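Local coordinates for hypothetical protein PA2201 (Pseudomonas aeruginosa, PDB 2FEF) that is of unknown function but probably acts as an immunity protein against a toxin of the PoNe DNase type, at residues H200-G205 / K243-T248; P224-Q229 / W255-V260. All blocks are in the same frame, centred on the assembly; numbering follows the deposited sequence.

Contact 1 (H200-G205 / K243-T248); sequences HPRPFG and KTRRLT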
ATOM      1  N   HIS B 200       8.001 -21.963  22.564  1.00 29.53           N
ATOM      2  CA  HIS B 200       7.543 -22.685  21.381  1.00 29.84           C
ATOM      3  C   HIS B 200       8.358 -23.973  21.252  1.00 29.57           C
ATOM      4  O   HIS B 200       9.405 -23.989  20.607  1.00 29.48           O
ATOM      5  CB  HIS B 200       7.670 -21.777  20.165  1.00 28.45           C
ATOM      6  CG  HIS B 200       6.936 -20.481  20.335  1.00 30.83           C
ATOM      7  ND1 HIS B 200       5.605 -20.345  20.014  1.00 28.68           N
ATOM      8  CD2 HIS B 200       7.330 -19.282  20.833  1.00 27.20           C
ATOM      9  CE1 HIS B 200       5.207 -19.117  20.302  1.00 32.52           C
ATOM     10  NE2 HIS B 200       6.244 -18.445  20.776  1.00 29.25           N
ATOM     11  N   PRO B 201       7.900 -25.047  21.922  1.00 29.54           N
ATOM     12  CA  PRO B 201       8.652 -26.282  22.032  1.00 29.23           C
ATOM     13  C   PRO B 201       8.965 -26.929  20.671  1.00 28.86           C
ATOM     14  O   PRO B 201       9.932 -27.673  20.556  1.00 28.50           O
ATOM     15  CB  PRO B 201       7.743 -27.186  22.891  1.00 29.27           C
ATOM     16  CG  PRO B 201       6.816 -26.249  23.599  1.00 30.22           C
ATOM     17  CD  PRO B 201       6.608 -25.112  22.643  1.00 30.07           C
ATOM     18  N   ARG B 202       8.158 -26.619  19.657  1.00 28.92           N
ATOM     19  CA  ARG B 202       8.406 -27.087  18.279  1.00 28.95           C
ATOM     20  C   ARG B 202       8.746 -25.834  17.456  1.00 26.83           C
ATOM     21  O   ARG B 202       7.868 -25.047  17.170  1.00 26.88           O
ATOM     22  CB  ARG B 202       7.124 -27.715  17.718  1.00 29.89           C
ATOM     23  CG  ARG B 202       6.831 -29.170  18.139  1.00 34.43           C
ATOM     24  CD  ARG B 202       6.744 -29.437  19.641  1.00 41.45           C
ATOM     25  NE  ARG B 202       5.593 -28.833  20.328  1.00 45.98           N
ATOM     26  CZ  ARG B 202       5.101 -29.265  21.495  1.00 45.43           C
ATOM     27  NH1 ARG B 202       4.071 -28.641  22.050  1.00 45.84           N
ATOM     28  NH2 ARG B 202       5.637 -30.318  22.112  1.00 46.13           N
ATOM     29  N   PRO B 203      10.003 -25.664  17.032  1.00 26.64           N
ATOM     30  CA  PRO B 203      11.149 -26.578  17.109  1.00 26.22           C
ATOM     31  C   PRO B 203      12.053 -26.481  18.342  1.00 26.09           C
ATOM     32  O   PRO B 203      12.897 -27.342  18.546  1.00 24.94           O
ATOM     33  CB  PRO B 203      11.971 -26.174  15.880  1.00 26.08           C
ATOM     34  CG  PRO B 203      11.791 -24.687  15.765  1.00 26.05           C
ATOM     35  CD  PRO B 203      10.337 -24.431  16.274  1.00 25.85           C
ATOM     36  N   PHE B 204      11.901 -25.430  19.133  1.00 27.46           N
ATOM     37  CA  PHE B 204      12.963 -25.036  20.055  1.00 28.23           C
ATOM     38  C   PHE B 204      13.225 -25.927  21.279  1.00 29.29           C
ATOM     39  O   PHE B 204      14.300 -25.852  21.875  1.00 28.95           O
ATOM     40  CB  PHE B 204      12.774 -23.574  20.458  1.00 28.30           C
ATOM     41  CG  PHE B 204      12.693 -22.639  19.295  1.00 27.31           C
ATOM     42  CD1 PHE B 204      11.502 -21.978  19.002  1.00 25.56           C
ATOM     43  CD2 PHE B 204      13.815 -22.412  18.480  1.00 26.19           C
ATOM     44  CE1 PHE B 204      11.416 -21.111  17.899  1.00 25.88           C
ATOM     45  CE2 PHE B 204      13.741 -21.514  17.417  1.00 26.15           C
ATOM     46  CZ  PHE B 204      12.558 -20.893  17.115  1.00 24.94           C
ATOM     47  N   GLY B 205      12.254 -26.768  21.646  1.00 29.64           N
ATOM     48  CA  GLY B 205      12.463 -27.767  22.702  1.00 29.70           C
ATOM     49  C   GLY B 205      13.564 -28.760  22.363  1.00 30.25           C
ATOM     50  O   GLY B 205      14.162 -29.348  23.263  1.00 29.42           O
ATOM     51  N   LYS B 243       0.295 -28.479   8.582  1.00 25.68           N
ATOM     52  CA  LYS B 243      -0.305 -29.433   9.512  1.00 25.59           C
ATOM     53  C   LYS B 243       0.565 -29.795  10.747  1.00 25.26           C
ATOM     54  O   LYS B 243       0.025 -30.285  11.746  1.00 24.37           O
ATOM     55  CB  LYS B 243      -0.736 -30.714   8.778  1.00 25.88           C
ATOM     56  CG  LYS B 243      -1.939 -30.557   7.854  1.00 27.65           C
ATOM     57  CD  LYS B 243      -3.100 -29.952   8.622  1.00 30.15           C
ATOM     58  CE  LYS B 243      -4.310 -29.717   7.782  1.00 32.70           C
ATOM     59  NZ  LYS B 243      -5.209 -28.857   8.598  1.00 34.04           N
ATOM     60  N   THR B 244       1.884 -29.584  10.684  1.00 24.80           N
ATOM     61  CA  THR B 244       2.764 -29.841  11.858  1.00 25.12           C
ATOM     62  C   THR B 244       2.663 -28.730  12.906  1.00 26.21           C
ATOM     63  O   THR B 244       2.152 -27.649  12.623  1.00 26.44           O
ATOM     64  CB  THR B 244       4.275 -30.023  11.478  1.00 25.26           C
ATOM     65  OG1 THR B 244       4.837 -28.743  11.151  1.00 25.48           O
ATOM     66  CG2 THR B 244       4.449 -30.955  10.318  1.00 24.34           C
ATOM     67  N   ARG B 245       3.138 -28.966  14.125  1.00 26.19           N
ATOM     68  CA  ARG B 245       3.063 -27.902  15.112  1.00 28.22           C
ATOM     69  C   ARG B 245       4.295 -26.991  15.174  1.00 28.12           C
ATOM     70  O   ARG B 245       4.343 -26.029  15.962  1.00 27.53           O
ATOM     71  CB  ARG B 245       2.595 -28.426  16.479  1.00 30.14           C
ATOM     72  CG  ARG B 245       3.490 -29.413  17.091  1.00 34.29           C
ATOM     73  CD  ARG B 245       2.767 -30.357  18.036  1.00 36.59           C
ATOM     74  NE  ARG B 245       3.695 -31.229  18.782  1.00 42.07           N
ATOM     75  CZ  ARG B 245       4.673 -31.966  18.246  1.00 44.61           C
ATOM     76  NH1 ARG B 245       4.896 -31.942  16.942  1.00 49.81           N
ATOM     77  NH2 ARG B 245       5.447 -32.729  19.012  1.00 44.40           N
ATOM     78  N   ARG B 246       5.270 -27.234  14.293  1.00 25.95           N
ATOM     79  CA  ARG B 246       6.419 -26.351  14.237  1.00 26.62           C
ATOM     80  C   ARG B 246       6.052 -24.874  13.987  1.00 26.45           C
ATOM     81  O   ARG B 246       5.258 -24.511  13.089  1.00 26.71           O
ATOM     82  CB  ARG B 246       7.430 -26.851  13.201  1.00 25.55           C
ATOM     83  CG  ARG B 246       8.771 -26.118  13.306  1.00 27.42           C
ATOM     84  CD  ARG B 246       9.353 -26.071  11.933  1.00 26.00           C
ATOM     85  NE  ARG B 246      10.761 -25.716  11.773  1.00 26.63           N
ATOM     86  CZ  ARG B 246      11.206 -24.505  11.443  1.00 22.97           C
ATOM     87  NH1 ARG B 246      10.382 -23.454  11.306  1.00 22.40           N
ATOM     88  NH2 ARG B 246      12.505 -24.353  11.200  1.00 25.41           N
ATOM     89  N   LEU B 247       6.613 -24.003  14.813  1.00 26.61           N
ATOM     90  CA  LEU B 247       6.416 -22.587  14.613  1.00 26.30           C
ATOM     91  C   LEU B 247       7.121 -22.216  13.309  1.00 25.58           C
ATOM     92  O   LEU B 247       8.205 -22.733  12.992  1.00 24.92           O
ATOM     93  CB  LEU B 247       7.046 -21.792  15.763  1.00 25.69           C
ATOM     94  CG  LEU B 247       6.783 -20.276  15.771  1.00 27.96           C
ATOM     95  CD1 LEU B 247       5.310 -20.059  16.100  1.00 28.26           C
ATOM     96  CD2 LEU B 247       7.692 -19.604  16.794  1.00 26.30           C
ATOM     97  N   THR B 248       6.495 -21.336  12.546  1.00 25.49           N
ATOM     98  CA  THR B 248       7.153 -20.745  11.366  1.00 26.98           C
ATOM     99  C   THR B 248       7.040 -19.220  11.468  1.00 26.85           C
ATOM    100  O   THR B 248       6.169 -18.691  12.189  1.00 27.73           O
ATOM    101  CB  THR B 248       6.516 -21.235  10.035  1.00 26.91           C
ATOM    102  OG1 THR B 248       5.149 -20.786   9.982  1.00 30.03           O
ATOM    103  CG2 THR B 248       6.596 -22.795   9.926  1.00 27.44           C
TER

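Contact 2 (P224-Q229 / W255-V260); sequences PYLQSQ and WWAMEV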
ATOM      1  N   PRO B 224      22.047 -32.643  14.474  1.00 30.86           N
ATOM      2  CA  PRO B 224      20.717 -33.274  14.384  1.00 30.66           C
ATOM      3  C   PRO B 224      19.549 -32.272  14.383  1.00 30.05           C
ATOM      4  O   PRO B 224      18.580 -32.473  13.646  1.00 29.41           O
ATOM      5  CB  PRO B 224      20.674 -34.176  15.630  1.00 30.81           C
ATOM      6  CG  PRO B 224      22.132 -34.565  15.829  1.00 31.76           C
ATOM      7  CD  PRO B 224      22.816 -33.216  15.598  1.00 32.02           C
ATOM      8  N   TYR B 225      19.668 -31.205  15.166  1.00 29.39           N
ATOM      9  CA  TYR B 225      18.689 -30.113  15.172  1.00 29.43           C
ATOM     10  C   TYR B 225      18.520 -29.466  13.796  1.00 29.59           C
ATOM     11  O   TYR B 225      17.383 -29.287  13.336  1.00 29.38           O
ATOM     12  CB  TYR B 225      19.043 -29.064  16.243  1.00 28.08           C
ATOM     13  CG  TYR B 225      18.071 -27.890  16.313  1.00 27.42           C
ATOM     14  CD1 TYR B 225      16.887 -27.991  17.024  1.00 23.98           C
ATOM     15  CD2 TYR B 225      18.369 -26.659  15.662  1.00 25.51           C
ATOM     16  CE1 TYR B 225      16.001 -26.897  17.097  1.00 25.31           C
ATOM     17  CE2 TYR B 225      17.496 -25.562  15.737  1.00 25.62           C
ATOM     18  CZ  TYR B 225      16.312 -25.697  16.461  1.00 25.64           C
ATOM     19  OH  TYR B 225      15.430 -24.618  16.519  1.00 25.47           O
ATOM     20  N   LEU B 226      19.633 -29.114  13.137  1.00 29.46           N
ATOM     21  CA  LEU B 226      19.559 -28.557  11.789  1.00 30.02           C
ATOM     22  C   LEU B 226      18.948 -29.530  10.775  1.00 31.03           C
ATOM     23  O   LEU B 226      18.206 -29.108   9.888  1.00 32.36           O
ATOM     24  CB  LEU B 226      20.950 -28.137  11.272  1.00 30.12           C
ATOM     25  CG  LEU B 226      21.523 -26.807  11.736  1.00 29.16           C
ATOM     26  CD1 LEU B 226      22.891 -26.572  11.137  1.00 28.47           C
ATOM     27  CD2 LEU B 226      20.557 -25.667  11.339  1.00 29.48           C
ATOM     28  N   GLN B 227      19.298 -30.814  10.864  1.00 30.46           N
ATOM     29  CA  GLN B 227      18.762 -31.811   9.935  1.00 30.95           C
ATOM     30  C   GLN B 227      17.263 -31.999  10.110  1.00 31.20           C
ATOM     31  O   GLN B 227      16.521 -31.995   9.128  1.00 32.11           O
ATOM     32  CB  GLN B 227      19.472 -33.168  10.086  1.00 31.39           C
ATOM     33  CG  GLN B 227      18.932 -34.317   9.145  1.00 31.74           C
ATOM     34  CD  GLN B 227      19.058 -33.995   7.661  1.00 37.09           C
ATOM     35  OE1 GLN B 227      19.832 -33.119   7.271  1.00 38.02           O
ATOM     36  NE2 GLN B 227      18.282 -34.693   6.825  1.00 38.07           N
ATOM     37  N   SER B 228      16.825 -32.167  11.359  1.00 30.63           N
ATOM     38  CA  SER B 228      15.445 -32.511  11.631  1.00 30.17           C
ATOM     39  C   SER B 228      14.515 -31.298  11.633  1.00 29.70           C
ATOM     40  O   SER B 228      13.404 -31.381  11.101  1.00 30.53           O
ATOM     41  CB  SER B 228      15.334 -33.296  12.938  1.00 30.07           C
ATOM     42  OG  SER B 228      15.361 -32.439  14.064  1.00 33.07           O
ATOM     43  N   GLN B 229      14.959 -30.166  12.192  1.00 26.31           N
ATOM     44  CA  GLN B 229      14.039 -29.044  12.323  1.00 25.80           C
ATOM     45  C   GLN B 229      14.058 -28.071  11.145  1.00 24.67           C
ATOM     46  O   GLN B 229      13.173 -27.222  11.026  1.00 23.91           O
ATOM     47  CB  GLN B 229      14.210 -28.316  13.684  1.00 25.42           C
ATOM     48  CG  GLN B 229      14.002 -29.211  14.940  1.00 26.20           C
ATOM     49  CD  GLN B 229      12.711 -29.991  14.888  1.00 29.26           C
ATOM     50  OE1 GLN B 229      11.625 -29.421  14.674  1.00 32.00           O
ATOM     51  NE2 GLN B 229      12.815 -31.308  15.049  1.00 30.10           N
ATOM     52  N   TRP B 255      13.579 -19.375   6.146  1.00 24.37           N
ATOM     53  CA  TRP B 255      14.420 -20.542   5.868  1.00 24.44           C
ATOM     54  C   TRP B 255      15.554 -20.747   6.880  1.00 24.44           C
ATOM     55  O   TRP B 255      16.107 -21.835   6.992  1.00 24.51           O
ATOM     56  CB  TRP B 255      15.023 -20.286   4.488  1.00 24.65           C
ATOM     57  CG  TRP B 255      15.909 -21.316   3.866  1.00 22.91           C
ATOM     58  CD1 TRP B 255      17.267 -21.320   3.831  1.00 24.09           C
ATOM     59  CD2 TRP B 255      15.475 -22.443   3.122  1.00 25.75           C
ATOM     60  NE1 TRP B 255      17.719 -22.388   3.107  1.00 23.91           N
ATOM     61  CE2 TRP B 255      16.628 -23.097   2.646  1.00 24.82           C
ATOM     62  CE3 TRP B 255      14.215 -22.955   2.789  1.00 26.84           C
ATOM     63  CZ2 TRP B 255      16.562 -24.260   1.882  1.00 27.76           C
ATOM     64  CZ3 TRP B 255      14.152 -24.109   2.014  1.00 24.76           C
ATOM     65  CH2 TRP B 255      15.319 -24.749   1.573  1.00 25.98           C
ATOM     66  N   TRP B 256      15.917 -19.689   7.598  1.00 23.87           N
ATOM     67  CA  TRP B 256      17.238 -19.619   8.222  1.00 24.06           C
ATOM     68  C   TRP B 256      17.309 -20.091   9.657  1.00 23.65           C
ATOM     69  O   TRP B 256      16.574 -19.628  10.504  1.00 23.98           O
ATOM     70  CB  TRP B 256      17.778 -18.175   8.114  1.00 23.38           C
ATOM     71  CG  TRP B 256      17.830 -17.795   6.670  1.00 24.15           C
ATOM     72  CD1 TRP B 256      17.014 -16.911   6.016  1.00 23.83           C
ATOM     73  CD2 TRP B 256      18.694 -18.354   5.694  1.00 23.33           C
ATOM     74  NE1 TRP B 256      17.326 -16.893   4.681  1.00 21.99           N
ATOM     75  CE2 TRP B 256      18.365 -17.762   4.455  1.00 22.01           C
ATOM     76  CE3 TRP B 256      19.717 -19.318   5.744  1.00 22.52           C
ATOM     77  CZ2 TRP B 256      19.020 -18.084   3.272  1.00 22.75           C
ATOM     78  CZ3 TRP B 256      20.370 -19.648   4.564  1.00 24.81           C
ATOM     79  CH2 TRP B 256      20.024 -19.030   3.344  1.00 25.38           C
ATOM     80  N   ALA B 257      18.257 -20.988   9.925  1.00 23.92           N
ATOM     81  CA  ALA B 257      18.588 -21.361  11.290  1.00 24.10           C
ATOM     82  C   ALA B 257      19.416 -20.266  11.934  1.00 25.18           C
ATOM     83  O   ALA B 257      20.602 -20.448  12.202  1.00 24.56           O
ATOM     84  CB  ALA B 257      19.385 -22.706  11.304  1.00 22.82           C
HETATM   85  N   MSE B 258      18.766 -19.144  12.224  1.00 26.51           N
HETATM   86  CA  MSE B 258      19.405 -17.947  12.798  1.00 28.94           C
HETATM   87  C   MSE B 258      19.893 -18.217  14.190  1.00 26.60           C
HETATM   88  O   MSE B 258      20.910 -17.665  14.603  1.00 26.41           O
HETATM   89  CB  MSE B 258      18.319 -16.866  12.950  1.00 28.85           C
HETATM   90  CG  MSE B 258      17.916 -16.378  11.653  1.00 31.93           C
HETATM   91 SE   MSE B 258      16.599 -14.945  11.965  1.00 39.62          SE
HETATM   92  CE  MSE B 258      16.445 -14.583  10.083  1.00 31.88           C
ATOM     93  N   GLU B 259      19.152 -19.053  14.922  1.00 25.55           N
ATOM     94  CA  GLU B 259      19.533 -19.392  16.285  1.00 24.95           C
ATOM     95  C   GLU B 259      20.857 -20.192  16.328  1.00 25.48           C
ATOM     96  O   GLU B 259      21.759 -19.843  17.084  1.00 25.01           O
ATOM     97  CB  GLU B 259      18.401 -20.090  17.057  1.00 25.13           C
ATOM     98  CG  GLU B 259      18.061 -21.586  16.792  1.00 24.90           C
ATOM     99  CD  GLU B 259      17.512 -21.891  15.419  1.00 27.11           C
ATOM    100  OE1 GLU B 259      18.206 -21.578  14.422  1.00 31.82           O
ATOM    101  OE2 GLU B 259      16.452 -22.542  15.304  1.00 27.66           O
ATOM    102  N   VAL B 260      20.948 -21.234  15.519  1.00 24.94           N
ATOM    103  CA  VAL B 260      22.179 -22.068  15.447  1.00 24.56           C
ATOM    104  C   VAL B 260      23.372 -21.214  14.978  1.00 25.25           C
ATOM    105  O   VAL B 260      24.480 -21.293  15.537  1.00 24.86           O
ATOM    106  CB  VAL B 260      21.993 -23.295  14.521  1.00 25.18           C
ATOM    107  CG1 VAL B 260      23.261 -24.199  14.500  1.00 23.33           C
ATOM    108  CG2 VAL B 260      20.792 -24.112  14.948  1.00 24.11           C
TER

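Contact 1 (H200-G205 / K243-T248)
The guanidinium of Arg-202 lies between Arg-245 on one face and Pro-201 on the other: Arg-245 NE stands off-centre above one side, and Pro-201 CB sits over the centre of the opposite side, 3.6 Å above the plane of the Arg-202 guanidinium. On the inner side, Leu-247 CD2 makes a CH-pi contact over one face of the His-200 ring, 3.9 Å from its centroid and 19° off the normal. The same methyl reaches the edge of the Phe-204 ring at CE1, and Pro-203 CG lies over the centre of one face of that ring.

The two guanidinium planes are 23° apart, with Arg-202 NE and Arg-245 NE 3.4 Å from each other. Both atoms are donors, so these are two like-charged groups lying one over the other at a small tilt, with no bond between them. Arg-202 CG lies over the centre of the Arg-245 guanidinium; beyond it the chain bends at chi2 and chi3, which place CD and NE. This pairing joins the short helix 201-204 of the all-helical PoNi-type C-terminal region to the loop that follows helix 238-243.

His-200 NE2 is taken up by Pro-141 O, which ties this N-cap residue to a further loop. A cis peptide bond precedes Pro-203, whose CD packs 3.8 Å from Arg-246 CG. The charged end of Arg-246 turns to helix 223-234, where NE bonds to Gln-229 O and the guanidinium makes cation-pi contacts with Tyr-230 and Phe-233. Leu-247 N donates to Arg-202 O over 2.9 Å, and Arg-246 CA makes a C-H...O contact to the same oxygen.

Contact 2 (P224-Q229 / W255-V260)
A buried carboxylate accepts a short hydrogen bond from a phenol: Tyr-225 OH donates to Glu-259 OE2 over 2.6 Å, between side chains that meet tip to tip. The ring and carboxylate planes stand almost perpendicular, 88° apart. OE2 lies in the plane of the ring at its edge, while the phenol oxygen meets OE2 on the anti side, 31° out of the carboxylate plane. OE2 is also bonded to Tyr-230 OH, so two phenols grip one oxygen, an environment that would probably favour the ionised acid.

Glu-259 CG sits between the backbone N and the carbonyl carbon (chi1 76°), and a bend at chi2 turns CD back toward the helix start. Glu-259 OE1 accepts Val-260 N at 3.0 Å, a bond within the first turn of helix 258-267, whose N-cap is Ala-257. The contact thus sets the beginning of this helix against the first turn of helix 223-234, within the helical PoNi-type C-terminal region.

Beside the polar pair, Val-260 CG2 packs against the edge of the tyrosine ring, 3.6 Å from Tyr-225 CD2. Leu-226 crosses Val-260 at an angle, its CD2 lying 3.9 Å from Val-260 CG2.

In the fold
Contact 2 is core: all five of its touching residues are buried. Contact 1 is only partly buried, running from two exposed arginines inward to Pro-203 and Phe-204. Their centres are about 12 Å apart on the same side of the chain's centre, and their segments alternate along the sequence. Helix 223-234 belongs to contact 2 but also receives contact 1, since Pro-203 and Phe-204 of helix 201-204 pack on Tyr-225, with Phe-204 CD2 3.4 Å from Tyr-225 OH. The chemistry follows depth: like charges lie close together at the surface, whereas the buried carboxylate is paired with hydroxyl and backbone N-H donors, flanked by aliphatic side chains.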